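Long-range contact in fructosamine deglycase FrlB (Bacillus subtilis, PDB 3EUA), which converts a range of fructosamine 6-phosphates into glucose 6-phosphate and a free amino acid: residues T274-F283 / A295-Y306. Sequence-based numbering, arbitrary orientation.
Sequences TVLDAASYDF and APLVLNRVLRSY
Thr-274 meets the far end of the helix segment 295-306 through its methyl: CG2 lies 3.6 Å from Tyr-306 CE2, at the ring edge and near the ring plane. With OG1 beside the backbone N (chi1 -66°), CG2 is the branch that runs anti to that N and faces the tyrosine. Leu-276 divides its side chain among four helix residues. Leu-276 CD2 touches Val-302 CG1 and Leu-303 CD2, each at 3.6 Å, while its CD1 reaches obliquely toward the Tyr-306 ring and its CB rests 3.7 Å from Leu-299 CD2. The axes of the short strand and helix segments come within 9.5 Å with their directions 142° apart, 38° short of antiparallel. The sheet here is that of the second SIS domain, an alpha-beta-alpha sandwich, and 274-277 belongs to an outermost strand, bonded to strand 246-250. Where that strand ends, an Asx turn (Ala-279 N to Asp-277 OD1) starts the 3-10 segment, and the small Ala-278 lets the backbones close in: its CB is 3.9 Å from Ala-295 CB. Tyr-281 then folds back, and Asp-277 O, a carbonyl that also accepts from Ser-280 N and OG, sits over the middle of its ring, 3.9 Å above the plane. Leu-299 CD2 touches this ring at its edge, Val-298 CG1 lies 3.7 Å from Tyr-281 CD2, and both Val-302 methyls lie against the phenol oxygen, which is hydrogen-bonded to Glu-179 of helix 158-190. Phe-283 meets Val-298 from the opposite direction, bringing Phe-283 CZ within 3.6 Å of Val-298 CG2 and also, obliquely, onto Ala-295 CA, while Leu-252 also packs against the phenylalanine.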
# COMPACT_ATOMS: atom_id res chain seq x y z
N THR A 274 -2.25 -2.09 22.65
CA THR A 274 -0.92 -2.63 22.92
C THR A 274 -0.03 -1.67 22.20
O THR A 274 0.03 -1.69 20.96
CB THR A 274 -0.76 -4.06 22.40
OG1 THR A 274 -1.64 -4.92 23.13
CG2 THR A 274 0.63 -4.53 22.62
N VAL A 275 0.67 -0.83 22.96
CA VAL A 275 1.47 0.22 22.37
C VAL A 275 2.98 -0.04 22.44
O VAL A 275 3.51 -0.32 23.51
CB VAL A 275 1.20 1.59 23.10
CG1 VAL A 275 1.96 2.72 22.45
CG2 VAL A 275 -0.31 1.89 23.14
N LEU A 276 3.65 0.03 21.30
CA LEU A 276 5.11 -0.14 21.26
C LEU A 276 5.65 1.16 20.78
O LEU A 276 5.42 1.55 19.62
CB LEU A 276 5.56 -1.26 20.30
CG LEU A 276 5.38 -2.69 20.77
CD1 LEU A 276 3.90 -3.06 20.78
CD2 LEU A 276 6.21 -3.57 19.84
N ASP A 277 6.34 1.87 21.67
CA ASP A 277 6.89 3.19 21.33
C ASP A 277 8.40 3.11 21.32
O ASP A 277 9.03 2.89 22.36
CB ASP A 277 6.39 4.24 22.34
CG ASP A 277 6.84 5.68 22.01
OD1 ASP A 277 7.69 5.91 21.11
OD2 ASP A 277 6.34 6.61 22.67
N ALA A 278 8.99 3.30 20.13
CA ALA A 278 10.43 3.26 19.94
C ALA A 278 11.17 4.30 20.79
O ALA A 278 12.34 4.14 21.11
CB ALA A 278 10.76 3.47 18.47
N ALA A 279 10.49 5.37 21.13
CA ALA A 279 11.09 6.40 21.98
C ALA A 279 11.42 5.86 23.37
O ALA A 279 12.27 6.43 24.06
CB ALA A 279 10.20 7.62 22.04
N SER A 280 10.77 4.76 23.78
CA SER A 280 11.03 4.13 25.09
C SER A 280 12.27 3.24 25.07
O SER A 280 12.68 2.77 26.12
CB SER A 280 9.80 3.36 25.57
OG SER A 280 9.54 2.23 24.76
N TYR A 281 12.87 3.00 23.89
CA TYR A 281 14.06 2.19 23.77
C TYR A 281 15.29 3.08 23.77
O TYR A 281 15.18 4.31 23.69
CB TYR A 281 13.99 1.30 22.50
CG TYR A 281 12.70 0.52 22.39
CD1 TYR A 281 12.10 -0.07 23.50
CD2 TYR A 281 12.10 0.32 21.16
CE1 TYR A 281 10.91 -0.78 23.40
CE2 TYR A 281 10.89 -0.42 21.04
CZ TYR A 281 10.31 -0.95 22.16
OH TYR A 281 9.14 -1.66 22.05
N ASP A 282 16.47 2.47 23.86
CA ASP A 282 17.74 3.20 23.94
C ASP A 282 18.45 3.35 22.60
O ASP A 282 19.14 2.44 22.17
CB ASP A 282 18.63 2.47 24.95
CG ASP A 282 19.96 3.15 25.17
OD1 ASP A 282 20.22 4.19 24.52
OD2 ASP A 282 20.76 2.63 25.99
N PHE A 283 18.30 4.51 21.97
CA PHE A 283 18.95 4.83 20.71
C PHE A 283 20.08 5.82 20.91
O PHE A 283 20.49 6.49 19.97
CB PHE A 283 17.92 5.40 19.72
CG PHE A 283 16.96 4.35 19.15
CD1 PHE A 283 15.83 3.97 19.86
CD2 PHE A 283 17.19 3.79 17.92
CE1 PHE A 283 14.97 3.01 19.33
CE2 PHE A 283 16.34 2.85 17.40
CZ PHE A 283 15.23 2.45 18.10
N ALA A 295 14.59 2.52 13.76
CA ALA A 295 13.55 2.18 14.75
C ALA A 295 12.63 1.05 14.32
O ALA A 295 12.25 0.22 15.17
CB ALA A 295 12.72 3.38 15.13
N PRO A 296 12.23 1.01 13.02
CA PRO A 296 11.34 -0.10 12.64
C PRO A 296 11.92 -1.51 12.86
O PRO A 296 11.16 -2.48 13.10
CB PRO A 296 11.08 0.12 11.15
CG PRO A 296 11.69 1.38 10.75
CD PRO A 296 12.49 1.94 11.91
N LEU A 297 13.24 -1.63 12.72
CA LEU A 297 13.93 -2.92 12.95
C LEU A 297 13.78 -3.34 14.40
O LEU A 297 13.50 -4.51 14.70
CB LEU A 297 15.40 -2.88 12.60
CG LEU A 297 15.74 -2.88 11.13
CD1 LEU A 297 14.98 -1.81 10.32
CD2 LEU A 297 17.24 -2.69 10.98
N VAL A 298 13.92 -2.39 15.29
CA VAL A 298 13.76 -2.67 16.72
C VAL A 298 12.31 -3.03 17.06
O VAL A 298 12.06 -3.96 17.80
CB VAL A 298 14.15 -1.46 17.57
CG1 VAL A 298 14.11 -1.86 19.03
CG2 VAL A 298 15.57 -0.99 17.20
N LEU A 299 11.37 -2.26 16.52
CA LEU A 299 9.94 -2.50 16.75
C LEU A 299 9.58 -3.91 16.25
O LEU A 299 8.90 -4.68 16.93
CB LEU A 299 9.09 -1.38 16.09
CG LEU A 299 9.08 0.02 16.74
CD1 LEU A 299 8.55 1.13 15.81
CD2 LEU A 299 8.24 -0.07 18.05
N ASN A 300 10.11 -4.25 15.09
CA ASN A 300 9.89 -5.56 14.53
C ASN A 300 10.42 -6.70 15.41
O ASN A 300 9.78 -7.75 15.53
CB ASN A 300 10.56 -5.68 13.17
CG ASN A 300 10.24 -6.97 12.51
OD1 ASN A 300 9.08 -7.25 12.25
ND2 ASN A 300 11.27 -7.76 12.16
N ARG A 301 11.62 -6.50 15.96
CA ARG A 301 12.23 -7.52 16.82
C ARG A 301 11.43 -7.71 18.10
O ARG A 301 11.20 -8.82 18.55
CB ARG A 301 13.66 -7.13 17.18
CG ARG A 301 14.41 -8.15 18.07
CD ARG A 301 14.55 -9.53 17.37
NE ARG A 301 15.00 -10.60 18.27
CZ ARG A 301 14.19 -11.36 19.01
NH1 ARG A 301 12.88 -11.19 19.02
NH2 ARG A 301 14.71 -12.30 19.77
N VAL A 302 10.98 -6.61 18.70
CA VAL A 302 10.17 -6.70 19.93
C VAL A 302 8.86 -7.44 19.66
O VAL A 302 8.46 -8.31 20.44
CB VAL A 302 9.87 -5.31 20.49
CG1 VAL A 302 8.82 -5.37 21.59
CG2 VAL A 302 11.20 -4.66 20.97
N LEU A 303 8.23 -7.12 18.53
CA LEU A 303 6.98 -7.76 18.12
C LEU A 303 7.14 -9.27 17.96
O LEU A 303 6.22 -10.02 18.26
CB LEU A 303 6.44 -7.14 16.84
CG LEU A 303 5.70 -5.81 16.97
CD1 LEU A 303 5.43 -5.27 15.60
CD2 LEU A 303 4.40 -5.99 17.80
N ARG A 304 8.32 -9.71 17.54
CA ARG A 304 8.55 -11.14 17.44
C ARG A 304 8.45 -11.80 18.81
O ARG A 304 7.99 -12.91 18.89
CB ARG A 304 9.90 -11.47 16.84
CG ARG A 304 10.08 -12.97 16.50
CD ARG A 304 9.44 -13.23 15.19
NE ARG A 304 9.41 -14.63 14.79
CZ ARG A 304 9.08 -15.05 13.56
NH1 ARG A 304 9.08 -16.35 13.28
NH2 ARG A 304 8.77 -14.18 12.60
N SER A 305 8.88 -11.14 19.88
CA SER A 305 8.79 -11.72 21.22
C SER A 305 7.33 -11.80 21.65
O SER A 305 6.93 -12.73 22.35
CB SER A 305 9.66 -10.94 22.21
OG SER A 305 9.18 -9.63 22.42
N TYR A 306 6.52 -10.83 21.21
CA TYR A 306 5.09 -10.81 21.50
C TYR A 306 4.45 -12.00 20.80
O TYR A 306 3.62 -12.69 21.39
CB TYR A 306 4.43 -9.50 21.07
CG TYR A 306 4.59 -8.29 21.99
CD1 TYR A 306 5.84 -7.86 22.42
CD2 TYR A 306 3.47 -7.54 22.38
CE1 TYR A 306 5.98 -6.75 23.24
CE2 TYR A 306 3.60 -6.42 23.19
CZ TYR A 306 4.85 -6.03 23.62
OH TYR A 306 4.96 -4.91 24.43